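Local coordinates for protein imidazoleglycerol-phosphate dehydratase (Staphylococcus aureus subsp. aureus, PDB 2AE8) that catalyses the manganese-dependent dehydration of D-erythro-imidazoleglycerol phosphate to imidazoleacetol phosphate, the sixth step of histidine biosynthesis, at residues Leu67-Phe72 and Ile193-Ser198; Ile123-Thr128 and Glu189-Phe194; Ile45-Asp50 and Ser74-Asn79; Gly119-Pro124 and Phe197-Gly202; Ala130-Asp135 and Thr176-Ile181. All blocks are in the same frame, centred on the assembly; numbering follows the deposited sequence.

Contact 1: residues Leu67-Phe72 and Ile193-Ser198; sequences LTLFTF and IFKAFS
F70 and S198 mark the closest approach of two helices, 61-74 and 186-205, that pack in the interior of the beta-alpha-beta sandwich between its two sheets. The short segments run the same way, crossing at -29° with their axes 8.6 Å apart; 67-72 and I193-K195 fall in regions assigned by similarity to substrate binding. S198 lies against the turn of F70: its OG is 3.2 Å from CA of F70 and 3.5 Å from CD1 of the same residue. This hydroxyl spends its proton within its own helix, donating to F194 O at 2.6 Å. With OG beside the backbone N of S198 (chi1 -56°), the hydroxyl folds back to that carbonyl, which also accepts from S198 N; the two donors come from opposite faces of the carbonyl plane. The F70 and F197 rings meet at their edges, CE1 of F70 standing 4.0 Å from CE2 of F197. F197 also makes an edge-to-face contact with F165 of helix 159-171. At the other end CD2 of L69 rests 4.2 Å from CG of K195, on the aliphatic part of a lysine whose NZ is hydrogen-bonded to Y118 OH of a neighbouring subunit. L69 lies close to the metal ligands H65 and E191, so the packing reaches the edge of the active site. No hydrogen bond crosses between the segments: the helices are held by apolar contacts, and the one hydroxyl buried at their closest point is satisfied by its own helix.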
# COMPACT_ATOMS: atom_id res chain seq x y z
N LEU B 67 3.82 47.69 -9.06
CA LEU B 67 3.99 48.85 -8.17
C LEU B 67 2.98 49.94 -8.50
O LEU B 67 2.56 50.68 -7.63
CB LEU B 67 5.42 49.38 -8.20
CG LEU B 67 6.46 48.35 -7.74
CD1 LEU B 67 7.90 48.90 -7.79
CD2 LEU B 67 6.11 47.88 -6.33
N THR B 68 2.56 50.03 -9.76
CA THR B 68 1.46 50.94 -10.10
C THR B 68 0.19 50.49 -9.39
O THR B 68 -0.55 51.31 -8.85
CB THR B 68 1.27 51.05 -11.64
OG1 THR B 68 2.45 51.64 -12.21
CG2 THR B 68 0.04 51.90 -12.01
N LEU B 69 -0.03 49.18 -9.35
CA LEU B 69 -1.17 48.61 -8.61
C LEU B 69 -1.07 48.89 -7.10
O LEU B 69 -2.07 49.27 -6.46
CB LEU B 69 -1.26 47.09 -8.86
CG LEU B 69 -1.94 46.70 -10.18
CD1 LEU B 69 -1.56 45.28 -10.55
CD2 LEU B 69 -3.49 46.84 -10.08
N PHE B 70 0.12 48.71 -6.56
CA PHE B 70 0.40 49.02 -5.16
C PHE B 70 -0.00 50.46 -4.84
O PHE B 70 -0.71 50.73 -3.86
CB PHE B 70 1.89 48.78 -4.86
CG PHE B 70 2.34 49.29 -3.52
CD1 PHE B 70 2.23 48.50 -2.38
CD2 PHE B 70 2.88 50.58 -3.40
CE1 PHE B 70 2.64 48.97 -1.12
CE2 PHE B 70 3.30 51.07 -2.15
CZ PHE B 70 3.17 50.26 -1.01
N THR B 71 0.43 51.40 -5.67
CA THR B 71 0.13 52.81 -5.39
C THR B 71 -1.35 53.07 -5.33
O THR B 71 -1.83 53.67 -4.37
CB THR B 71 0.83 53.81 -6.35
OG1 THR B 71 0.38 53.60 -7.69
CG2 THR B 71 2.30 53.64 -6.29
N PHE B 72 -2.09 52.56 -6.31
CA PHE B 72 -3.54 52.77 -6.37
C PHE B 72 -4.27 52.13 -5.19
O PHE B 72 -5.17 52.74 -4.59
CB PHE B 72 -4.12 52.23 -7.69
CG PHE B 72 -5.60 52.48 -7.85
CD1 PHE B 72 -6.05 53.61 -8.51
CD2 PHE B 72 -6.54 51.58 -7.33
CE1 PHE B 72 -7.42 53.85 -8.66
CE2 PHE B 72 -7.91 51.82 -7.46
CZ PHE B 72 -8.35 52.95 -8.14
N ILE B 193 -2.29 38.92 -5.30
CA ILE B 193 -1.41 39.10 -4.13
C ILE B 193 -0.99 40.58 -3.94
O ILE B 193 -1.07 41.12 -2.83
CB ILE B 193 -0.16 38.21 -4.22
CG1 ILE B 193 -0.52 36.71 -4.06
CG2 ILE B 193 0.91 38.63 -3.16
CD1 ILE B 193 0.62 35.79 -4.45
N PHE B 194 -0.55 41.23 -5.01
CA PHE B 194 -0.22 42.66 -4.94
C PHE B 194 -1.42 43.52 -4.57
O PHE B 194 -1.30 44.40 -3.72
CB PHE B 194 0.40 43.17 -6.25
CG PHE B 194 1.89 43.06 -6.29
CD1 PHE B 194 2.68 44.09 -5.77
CD2 PHE B 194 2.50 41.93 -6.83
CE1 PHE B 194 4.07 44.00 -5.80
CE2 PHE B 194 3.91 41.82 -6.87
CZ PHE B 194 4.71 42.87 -6.35
N LYS B 195 -2.58 43.25 -5.16
CA LYS B 195 -3.79 43.99 -4.81
C LYS B 195 -4.18 43.81 -3.34
O LYS B 195 -4.45 44.78 -2.63
CB LYS B 195 -4.98 43.62 -5.72
CG LYS B 195 -4.87 44.13 -7.20
CD LYS B 195 -6.14 43.82 -8.04
CE LYS B 195 -7.44 44.39 -7.42
NZ LYS B 195 -8.61 44.31 -8.37
N ALA B 196 -4.20 42.57 -2.87
CA ALA B 196 -4.58 42.27 -1.50
C ALA B 196 -3.59 42.85 -0.49
O ALA B 196 -4.02 43.40 0.51
CB ALA B 196 -4.74 40.76 -1.29
N PHE B 197 -2.29 42.70 -0.72
CA PHE B 197 -1.32 43.26 0.21
C PHE B 197 -1.47 44.79 0.32
O PHE B 197 -1.46 45.33 1.42
CB PHE B 197 0.11 42.95 -0.23
CG PHE B 197 1.16 43.65 0.61
CD1 PHE B 197 1.52 43.14 1.85
CD2 PHE B 197 1.75 44.85 0.17
CE1 PHE B 197 2.48 43.78 2.65
CE2 PHE B 197 2.70 45.50 0.96
CZ PHE B 197 3.07 44.97 2.20
N SER B 198 -1.58 45.46 -0.83
CA SER B 198 -1.69 46.92 -0.89
C SER B 198 -2.91 47.39 -0.12
O SER B 198 -2.83 48.33 0.66
CB SER B 198 -1.85 47.38 -2.33
OG SER B 198 -0.80 46.91 -3.12

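Contact 2: residues Ile123-Thr128 and Glu189-Phe194; sequences IPMDET and EIEAIF. With MG (magnesium ion), chain L.
A192, one residue after the metal ligand E191, packs against a tight beta hairpin whose type II' turn runs from M125 to T128, next to the active site. Selenomethionine M125, I123 and T128 converge on the A192 methyl: its CB lies 3.6 Å from CG of M125 and 3.7 Å from CG2 of T128, with I123 O also in contact. T128 turns CG2 anti to its backbone N (chi1 -72° for OG1), which aims the methyl at the helix and sends OG1 to the carboxylate of E127, where it donates to OE1 at 2.7 Å from above the carboxylate plane. The same OG1 touches CG of E189 at 3.6 Å, the two side chains crossing nearly at right angles. M125, bent at chi2 and chi3, brings CE to 4.1 Å from CD of E191. That glutamate, extended along its length, gives OE1 to the magnesium ion at 2.1 Å, while OE2 stays 3.4 Å away; H187 and H92 of a neighbouring subunit also bind this ion. The hairpin therefore gives a monodentate carboxylate ligand an apolar flank; no hydrogen bond crosses between the two segments, though H188 ND1 of the same helix is hydrogen-bonded to E127 OE2.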
# COMPACT_ATOMS: atom_id res chain seq x y z
N ILE B 123 -8.76 39.16 -2.38
CA ILE B 123 -8.93 39.61 -3.76
C ILE B 123 -9.08 38.42 -4.71
O ILE B 123 -8.18 37.57 -4.77
CB ILE B 123 -7.74 40.47 -4.25
CG1 ILE B 123 -7.62 41.79 -3.46
CG2 ILE B 123 -7.83 40.71 -5.80
CD1 ILE B 123 -8.65 42.82 -3.83
N PRO B 124 -10.18 38.38 -5.47
CA PRO B 124 -10.34 37.39 -6.52
C PRO B 124 -9.83 37.95 -7.85
O PRO B 124 -9.93 39.17 -8.11
CB PRO B 124 -11.85 37.21 -6.56
CG PRO B 124 -12.39 38.65 -6.27
CD PRO B 124 -11.35 39.29 -5.40
N MSE B 125 -9.23 37.09 -8.66
CA MSE B 125 -8.82 37.45 -10.01
C MSE B 125 -9.18 36.27 -10.89
O MSE B 125 -8.39 35.34 -11.03
CB MSE B 125 -7.32 37.72 -10.09
CG MSE B 125 -6.85 39.03 -9.48
SE MSE B 125 -7.48 40.61 -10.50
CE MSE B 125 -6.95 40.05 -12.29
N ASP B 126 -10.37 36.32 -11.49
CA ASP B 126 -10.97 35.17 -12.15
C ASP B 126 -10.82 33.92 -11.26
O ASP B 126 -11.39 33.89 -10.16
CB ASP B 126 -10.41 34.97 -13.57
CG ASP B 126 -10.88 36.08 -14.54
OD1 ASP B 126 -11.92 36.71 -14.26
OD2 ASP B 126 -10.21 36.33 -15.56
N GLU B 127 -10.06 32.92 -11.71
CA GLU B 127 -9.89 31.65 -10.99
C GLU B 127 -9.16 31.78 -9.65
O GLU B 127 -9.30 30.94 -8.76
CB GLU B 127 -9.17 30.62 -11.89
CG GLU B 127 -7.61 30.76 -11.96
CD GLU B 127 -7.11 32.09 -12.54
OE1 GLU B 127 -6.00 32.53 -12.16
OE2 GLU B 127 -7.82 32.70 -13.37
N THR B 128 -8.38 32.85 -9.52
CA THR B 128 -7.49 33.01 -8.37
C THR B 128 -8.21 33.68 -7.22
O THR B 128 -9.07 34.54 -7.44
CB THR B 128 -6.28 33.88 -8.76
OG1 THR B 128 -5.43 33.12 -9.61
CG2 THR B 128 -5.46 34.32 -7.53
N GLU B 189 -2.41 35.38 -10.28
CA GLU B 189 -1.95 35.00 -8.95
C GLU B 189 -1.14 36.13 -8.33
O GLU B 189 -1.38 36.54 -7.20
CB GLU B 189 -1.09 33.73 -9.04
CG GLU B 189 -1.89 32.42 -9.19
CD GLU B 189 -1.02 31.24 -9.66
OE1 GLU B 189 0.22 31.39 -9.81
OE2 GLU B 189 -1.59 30.18 -9.94
N ILE B 190 -0.15 36.60 -9.06
CA ILE B 190 0.68 37.69 -8.59
C ILE B 190 -0.13 38.98 -8.41
O ILE B 190 0.03 39.69 -7.41
CB ILE B 190 1.84 37.91 -9.57
CG1 ILE B 190 2.70 36.63 -9.64
CG2 ILE B 190 2.69 39.11 -9.12
CD1 ILE B 190 3.66 36.58 -10.83
N GLU B 191 -0.99 39.28 -9.37
CA GLU B 191 -1.81 40.48 -9.29
C GLU B 191 -2.74 40.48 -8.08
O GLU B 191 -2.82 41.47 -7.36
CB GLU B 191 -2.58 40.71 -10.60
CG GLU B 191 -3.45 41.95 -10.58
CD GLU B 191 -3.71 42.52 -11.96
OE1 GLU B 191 -3.21 41.97 -12.97
OE2 GLU B 191 -4.43 43.52 -12.04
N ALA B 192 -3.46 39.37 -7.85
CA ALA B 192 -4.30 39.26 -6.65
C ALA B 192 -3.49 39.49 -5.37
O ALA B 192 -3.95 40.17 -4.44
CB ALA B 192 -5.02 37.88 -6.60
N ILE B 193 -2.29 38.92 -5.30
CA ILE B 193 -1.41 39.10 -4.13
C ILE B 193 -0.99 40.58 -3.94
O ILE B 193 -1.07 41.12 -2.83
CB ILE B 193 -0.16 38.21 -4.22
CG1 ILE B 193 -0.52 36.71 -4.06
CG2 ILE B 193 0.91 38.63 -3.16
CD1 ILE B 193 0.62 35.79 -4.45
N PHE B 194 -0.55 41.23 -5.01
CA PHE B 194 -0.22 42.66 -4.94
C PHE B 194 -1.42 43.52 -4.57
O PHE B 194 -1.30 44.40 -3.72
CB PHE B 194 0.40 43.17 -6.25
CG PHE B 194 1.89 43.06 -6.29
CD1 PHE B 194 2.68 44.09 -5.77
CD2 PHE B 194 2.50 41.93 -6.83
CE1 PHE B 194 4.07 44.00 -5.80
CE2 PHE B 194 3.91 41.82 -6.87
CZ PHE B 194 4.71 42.87 -6.35
MG MG L . -2.44 42.84 -14.74

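Contact 3: residues Ile45-Asp50 and Ser74-Asn79; sequences ISISDD and SGLSLN
I47 and L78 are partners in the antiparallel pairing of strands 43-48 and 77-82, the two inner strands of a four-stranded mixed sheet. Four backbone hydrogen bonds hold the register, two in each hydrogen-bonded pair: S46 with N79 and S48 with S77. The shortest is S77 N to S48 O at 2.7 Å, nearly straight at 169°; S48 N to S77 O is more bent, at 141°. A C-H contact brings CA of I47 to S77 O at 3.1 Å. On the apolar face of I47 and L78, CD1 of I47 meets CD1 of L76 at 3.9 Å, and CG2 of I45 runs beside CD2 of L78 at the same distance; helix 90-111 covers I45 and I47, and F70 of helix 61-74 lies against L76 and L78. CD2 of L76 also lies against CG of D49. Polar contacts occupy the face of S46, S77 and N79, where OG of S77 lies 3.0 Å from OD1 of D50; S52 OG bonds the same OD1 and S52 O also meets S77 OG, leaving the S77 proton unassigned. One water here bridges the strands, hydrogen-bonded to S46 OG, donating to S77 O and accepting from N79 ND2 at 3.0 Å.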
# COMPACT_ATOMS: atom_id res chain seq x y z
N ILE B 45 14.01 56.91 -4.65
CA ILE B 45 12.63 56.56 -4.35
C ILE B 45 12.04 57.47 -3.29
O ILE B 45 12.68 57.78 -2.30
CB ILE B 45 12.52 55.07 -3.88
CG1 ILE B 45 13.05 54.14 -4.97
CG2 ILE B 45 11.07 54.72 -3.51
CD1 ILE B 45 13.25 52.69 -4.55
N SER B 46 10.80 57.88 -3.53
CA SER B 46 10.02 58.58 -2.53
C SER B 46 8.66 57.94 -2.41
O SER B 46 8.10 57.50 -3.41
CB SER B 46 9.85 60.07 -2.89
OG SER B 46 9.05 60.22 -4.06
N ILE B 47 8.13 57.95 -1.20
CA ILE B 47 6.78 57.51 -0.93
C ILE B 47 6.03 58.60 -0.14
O ILE B 47 6.64 59.31 0.66
CB ILE B 47 6.79 56.15 -0.17
CG1 ILE B 47 5.40 55.49 -0.18
CG2 ILE B 47 7.34 56.30 1.26
CD1 ILE B 47 5.44 53.99 0.13
N SER B 48 4.73 58.71 -0.36
CA SER B 48 3.90 59.68 0.36
C SER B 48 2.47 59.21 0.52
O SER B 48 1.91 58.61 -0.41
CB SER B 48 3.92 61.03 -0.37
OG SER B 48 3.32 62.02 0.43
N ASP B 49 1.86 59.50 1.67
CA ASP B 49 0.46 59.14 1.93
C ASP B 49 -0.49 60.28 1.54
O ASP B 49 -1.39 60.65 2.29
CB ASP B 49 0.23 58.72 3.40
CG ASP B 49 -1.08 57.92 3.59
OD1 ASP B 49 -1.88 57.81 2.64
OD2 ASP B 49 -1.31 57.39 4.71
N ASP B 50 -0.26 60.85 0.37
CA ASP B 50 -1.18 61.82 -0.19
C ASP B 50 -1.73 61.24 -1.49
O ASP B 50 -1.70 60.01 -1.68
CB ASP B 50 -0.50 63.18 -0.39
CG ASP B 50 0.58 63.17 -1.46
OD1 ASP B 50 0.76 62.13 -2.15
OD2 ASP B 50 1.24 64.22 -1.64
N SER B 74 -3.02 50.95 -2.18
CA SER B 74 -2.56 51.38 -0.85
C SER B 74 -2.92 52.84 -0.53
O SER B 74 -2.92 53.23 0.64
CB SER B 74 -1.05 51.21 -0.70
OG SER B 74 -0.33 52.10 -1.55
N GLY B 75 -3.17 53.63 -1.56
CA GLY B 75 -3.33 55.08 -1.42
C GLY B 75 -2.02 55.85 -1.30
O GLY B 75 -2.02 57.07 -1.09
N LEU B 76 -0.89 55.15 -1.41
CA LEU B 76 0.42 55.78 -1.29
C LEU B 76 1.01 56.12 -2.64
O LEU B 76 0.90 55.33 -3.58
CB LEU B 76 1.39 54.90 -0.50
CG LEU B 76 0.90 54.34 0.84
CD1 LEU B 76 1.84 53.27 1.34
CD2 LEU B 76 0.74 55.46 1.87
N SER B 77 1.66 57.28 -2.74
CA SER B 77 2.29 57.70 -3.98
C SER B 77 3.74 57.26 -4.00
O SER B 77 4.50 57.51 -3.06
CB SER B 77 2.21 59.23 -4.13
OG SER B 77 0.89 59.66 -3.82
N LEU B 78 4.11 56.59 -5.08
CA LEU B 78 5.47 56.14 -5.26
C LEU B 78 6.11 56.85 -6.43
O LEU B 78 5.52 56.97 -7.50
CB LEU B 78 5.51 54.63 -5.55
CG LEU B 78 5.90 53.64 -4.47
CD1 LEU B 78 5.81 52.23 -5.05
CD2 LEU B 78 7.31 53.92 -3.97
N ASN B 79 7.33 57.31 -6.22
CA ASN B 79 8.15 57.77 -7.32
C ASN B 79 9.47 57.05 -7.30
O ASN B 79 10.24 57.15 -6.35
CB ASN B 79 8.30 59.29 -7.30
CG ASN B 79 7.00 59.99 -7.60
OD1 ASN B 79 6.69 60.26 -8.76
ND2 ASN B 79 6.20 60.22 -6.58
O HOH W 1 6.40 59.90 -3.61
O HOH W 2 -4.00 58.01 0.19

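Contact 4: residues Gly119-Pro124 and Phe197-Gly202; sequences GTMYIP and FSRALG
The flat groups here take little part in joining selenomethionine M121 to R199: neither a ring nor the guanidinium presents a face or an edge to the opposite segment. The R199 guanidinium runs on past the contact to H73, whose ND1 is hydrogen-bonded to NE, and Y118 of a neighbouring subunit packs on the same arginine. The F197 side chain leaves its CA pointing away from the strand. What touches instead is the aliphatic stem of R199. M121 places CG anti to its backbone N (chi1 -173°) and then bends at chi2, which carries its chain across the arginine stem at a slant: CG of M121 is 3.7 Å from CB of R199, and both SE and CE reach CD of R199 at 3.9 Å. Next to this pair the helix comes closest to the strand, since G119 has no side chain to keep it off; its CA is only 4.4 Å from CA of A200. A200 turns its CB onto the G119 carbonyl, 3.6 Å from the oxygen, while CA of G119 offers a C-H to A200 O at 3.5 Å. Segment 197-202 thus runs roughly antiparallel (151°) to segment 119-124, part of an outermost strand of its sheet within the chain. Strand 128-135 pairs along the strand's inner edge, with V134 also beneath A200, and helix 61-74 packs on helix 186-205 through F70 and H73.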
# COMPACT_ATOMS: atom_id res chain seq x y z
N GLY B 119 -4.96 44.96 9.04
CA GLY B 119 -5.71 44.94 7.78
C GLY B 119 -5.71 43.56 7.14
O GLY B 119 -4.65 42.91 7.09
N THR B 120 -6.88 43.12 6.68
CA THR B 120 -7.05 41.87 5.93
C THR B 120 -7.82 42.13 4.63
O THR B 120 -8.86 42.81 4.64
CB THR B 120 -7.82 40.83 6.78
OG1 THR B 120 -7.00 40.43 7.89
CG2 THR B 120 -8.15 39.57 5.97
N MSE B 121 -7.32 41.61 3.51
CA MSE B 121 -8.03 41.73 2.23
C MSE B 121 -8.06 40.41 1.44
O MSE B 121 -7.04 39.75 1.29
CB MSE B 121 -7.38 42.82 1.38
CG MSE B 121 -8.16 43.14 0.11
SE MSE B 121 -9.76 44.18 0.59
CE MSE B 121 -10.74 43.98 -0.99
N TYR B 122 -9.24 40.07 0.93
CA TYR B 122 -9.39 39.00 -0.04
C TYR B 122 -9.53 39.64 -1.41
O TYR B 122 -10.32 40.60 -1.58
CB TYR B 122 -10.63 38.16 0.28
CG TYR B 122 -10.44 37.10 1.34
CD1 TYR B 122 -10.58 37.40 2.70
CD2 TYR B 122 -10.15 35.79 1.00
CE1 TYR B 122 -10.43 36.43 3.68
CE2 TYR B 122 -10.00 34.81 1.97
CZ TYR B 122 -10.14 35.13 3.30
OH TYR B 122 -9.99 34.15 4.24
N ILE B 123 -8.76 39.16 -2.38
CA ILE B 123 -8.93 39.61 -3.76
C ILE B 123 -9.08 38.42 -4.71
O ILE B 123 -8.18 37.57 -4.77
CB ILE B 123 -7.74 40.47 -4.25
CG1 ILE B 123 -7.62 41.79 -3.46
CG2 ILE B 123 -7.83 40.71 -5.80
CD1 ILE B 123 -8.65 42.82 -3.83
N PRO B 124 -10.18 38.38 -5.47
CA PRO B 124 -10.34 37.39 -6.52
C PRO B 124 -9.83 37.95 -7.85
O PRO B 124 -9.93 39.17 -8.11
CB PRO B 124 -11.85 37.21 -6.56
CG PRO B 124 -12.39 38.65 -6.27
CD PRO B 124 -11.35 39.29 -5.40
N PHE B 197 -2.29 42.70 -0.72
CA PHE B 197 -1.32 43.26 0.21
C PHE B 197 -1.47 44.79 0.32
O PHE B 197 -1.46 45.33 1.42
CB PHE B 197 0.11 42.95 -0.23
CG PHE B 197 1.16 43.65 0.61
CD1 PHE B 197 1.52 43.14 1.85
CD2 PHE B 197 1.75 44.85 0.17
CE1 PHE B 197 2.48 43.78 2.65
CE2 PHE B 197 2.70 45.50 0.96
CZ PHE B 197 3.07 44.97 2.20
N SER B 198 -1.58 45.46 -0.83
CA SER B 198 -1.69 46.92 -0.89
C SER B 198 -2.91 47.39 -0.12
O SER B 198 -2.83 48.33 0.66
CB SER B 198 -1.85 47.38 -2.33
OG SER B 198 -0.80 46.91 -3.12
N ARG B 199 -4.04 46.75 -0.36
CA ARG B 199 -5.28 47.13 0.27
C ARG B 199 -5.22 46.89 1.77
O ARG B 199 -5.61 47.75 2.54
CB ARG B 199 -6.47 46.41 -0.34
CG ARG B 199 -6.84 46.90 -1.72
CD ARG B 199 -8.34 46.89 -1.88
NE ARG B 199 -8.75 48.00 -2.74
CZ ARG B 199 -9.86 48.72 -2.59
NH1 ARG B 199 -10.72 48.46 -1.60
NH2 ARG B 199 -10.11 49.69 -3.44
N ALA B 200 -4.72 45.72 2.17
CA ALA B 200 -4.56 45.39 3.59
C ALA B 200 -3.64 46.39 4.28
O ALA B 200 -3.92 46.82 5.41
CB ALA B 200 -4.00 43.96 3.75
N LEU B 201 -2.52 46.71 3.63
CA LEU B 201 -1.60 47.72 4.15
C LEU B 201 -2.29 49.07 4.28
O LEU B 201 -2.25 49.67 5.34
CB LEU B 201 -0.34 47.85 3.27
CG LEU B 201 0.67 48.91 3.73
CD1 LEU B 201 1.27 48.59 5.09
CD2 LEU B 201 1.75 49.14 2.69
N GLY B 202 -2.95 49.52 3.20
CA GLY B 202 -3.73 50.75 3.23
C GLY B 202 -4.66 50.79 4.43
O GLY B 202 -4.66 51.77 5.19

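Contact 5: residues Ala130-Asp135 and Thr176-Ile181; sequences ARVVVD and THIDLI
R131 and D179 form a salt bridge across two central strands of the second four-stranded sheet, 128-135 and 175-182, which run antiparallel. Four backbone hydrogen bonds fix the register: R131 N and D179 N each give to the other's carbonyl at 2.9 Å, the first almost straight at 171°, and V133 and H177 repeat the exchange. On the face of R131 and D179 the two side chains lie side by side, OD2 of D179 meeting NH2 of R131 at the guanidinium edge, 2.9 Å away, in a weak hydrogen bond (146°); the two planes are 66° apart. A water in the guanidinium plane takes the NE proton of R131 at 2.8 Å and lies near both D179 OD2 and H177 O. The remaining nitrogen, NH1, is held by Y122 OH, while D179 OD1 is bridged to R182 of a neighbouring subunit, which also holds H177 ND1; H177 NE2 binds D126 O of that same subunit. T176 OG1, in contrast, is buried against CB of V134 at 3.7 Å and finds no polar partner. That apolar face continues with CG2 of V132 beside CG1 of I178 at 3.8 Å. Strand 118-125 pairs on the far side of strand 128-135 and strand 141-145 on that of strand 175-182. Above the apolar face, helix 186-205 rests A192, A196 and A200 on A130, V132 and V134, and helix 159-171 covers T176 and I178.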
# COMPACT_ATOMS: atom_id res chain seq x y z
N ALA B 130 -6.73 35.38 -3.48
CA ALA B 130 -5.68 35.58 -2.50
C ALA B 130 -6.19 36.27 -1.25
O ALA B 130 -7.13 37.10 -1.31
CB ALA B 130 -4.51 36.35 -3.10
N ARG B 131 -5.58 35.92 -0.11
CA ARG B 131 -5.82 36.62 1.15
C ARG B 131 -4.49 37.14 1.66
O ARG B 131 -3.51 36.40 1.72
CB ARG B 131 -6.45 35.71 2.21
CG ARG B 131 -6.54 36.37 3.60
CD ARG B 131 -6.96 35.40 4.69
NE ARG B 131 -5.96 34.36 4.90
CZ ARG B 131 -6.21 33.06 4.85
NH1 ARG B 131 -7.45 32.63 4.60
NH2 ARG B 131 -5.23 32.18 5.05
N VAL B 132 -4.48 38.41 2.07
CA VAL B 132 -3.30 38.96 2.74
C VAL B 132 -3.73 39.60 4.04
O VAL B 132 -4.72 40.34 4.08
CB VAL B 132 -2.52 39.93 1.86
CG1 VAL B 132 -1.34 40.51 2.63
CG2 VAL B 132 -2.02 39.20 0.58
N VAL B 133 -2.98 39.30 5.10
CA VAL B 133 -3.21 39.79 6.45
C VAL B 133 -1.97 40.57 6.83
O VAL B 133 -0.87 40.01 6.80
CB VAL B 133 -3.42 38.62 7.47
CG1 VAL B 133 -3.53 39.16 8.90
CG2 VAL B 133 -4.67 37.79 7.11
N VAL B 134 -2.12 41.85 7.18
CA VAL B 134 -0.97 42.61 7.72
C VAL B 134 -1.21 43.19 9.10
O VAL B 134 -2.32 43.61 9.43
CB VAL B 134 -0.28 43.64 6.72
CG1 VAL B 134 -0.75 43.54 5.28
CG2 VAL B 134 -0.24 45.10 7.27
N ASP B 135 -0.17 43.13 9.91
CA ASP B 135 -0.20 43.72 11.23
C ASP B 135 1.01 44.64 11.29
O ASP B 135 2.16 44.18 11.22
CB ASP B 135 -0.13 42.64 12.31
CG ASP B 135 -0.04 43.21 13.73
OD1 ASP B 135 -0.06 44.45 13.89
OD2 ASP B 135 0.06 42.41 14.69
N THR B 176 3.24 39.83 8.26
CA THR B 176 2.36 39.67 7.09
C THR B 176 2.19 38.19 6.73
O THR B 176 3.17 37.46 6.67
CB THR B 176 2.90 40.47 5.87
OG1 THR B 176 2.90 41.87 6.20
CG2 THR B 176 2.05 40.25 4.61
N HIS B 177 0.94 37.76 6.51
CA HIS B 177 0.66 36.42 5.98
C HIS B 177 0.03 36.57 4.60
O HIS B 177 -1.02 37.19 4.45
CB HIS B 177 -0.28 35.64 6.92
CG HIS B 177 0.40 35.12 8.16
ND1 HIS B 177 0.42 33.78 8.48
CD2 HIS B 177 1.10 35.75 9.13
CE1 HIS B 177 1.11 33.60 9.60
NE2 HIS B 177 1.52 34.79 10.02
N ILE B 178 0.69 35.99 3.60
CA ILE B 178 0.18 35.95 2.24
C ILE B 178 -0.23 34.52 1.89
O ILE B 178 0.58 33.59 2.03
CB ILE B 178 1.24 36.47 1.23
CG1 ILE B 178 1.51 37.97 1.47
CG2 ILE B 178 0.81 36.16 -0.21
CD1 ILE B 178 2.61 38.56 0.62
N ASP B 179 -1.47 34.34 1.46
CA ASP B 179 -2.02 33.02 1.15
C ASP B 179 -2.72 33.04 -0.20
O ASP B 179 -3.65 33.82 -0.41
CB ASP B 179 -3.04 32.59 2.22
CG ASP B 179 -2.39 32.04 3.49
OD1 ASP B 179 -1.85 30.92 3.43
OD2 ASP B 179 -2.45 32.70 4.57
N LEU B 180 -2.28 32.17 -1.11
CA LEU B 180 -2.99 31.95 -2.34
C LEU B 180 -3.98 30.85 -2.05
O LEU B 180 -3.58 29.69 -1.92
CB LEU B 180 -2.03 31.46 -3.42
CG LEU B 180 -1.96 32.12 -4.80
CD1 LEU B 180 -1.37 31.12 -5.82
CD2 LEU B 180 -3.26 32.73 -5.27
N ILE B 181 -5.26 31.19 -1.93
CA ILE B 181 -6.27 30.18 -1.58
C ILE B 181 -6.53 29.24 -2.75
O ILE B 181 -6.67 28.04 -2.56
CB ILE B 181 -7.57 30.83 -1.06
CG1 ILE B 181 -7.26 31.56 0.26
CG2 ILE B 181 -8.67 29.77 -0.89
CD1 ILE B 181 -8.17 32.68 0.52
O HOH W 3 -3.25 35.18 4.88

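How the contacts relate
The five contacts step across the sandwich from one sheet to the other. Contact 3 lies in the first sheet and contact 5 in the second, with centres about 22 Å apart on opposite sides of the chain's centre; contact 1, in the helical layer, is about 12 Å from contact 3 and 13 Å from contact 5. Contacts 1, 2 and 4 all use helix 186-205, and the last two place it on strand 118-125, neighbour of strand 128-135 of contact 5. Along the chain, contact 3 closes first, whereas contact 5 falls within the span of 1, 2 and 4. The two sheets share one strand order, consistent with the duplicated half-domain, and the shared helix carries metal ligands between them.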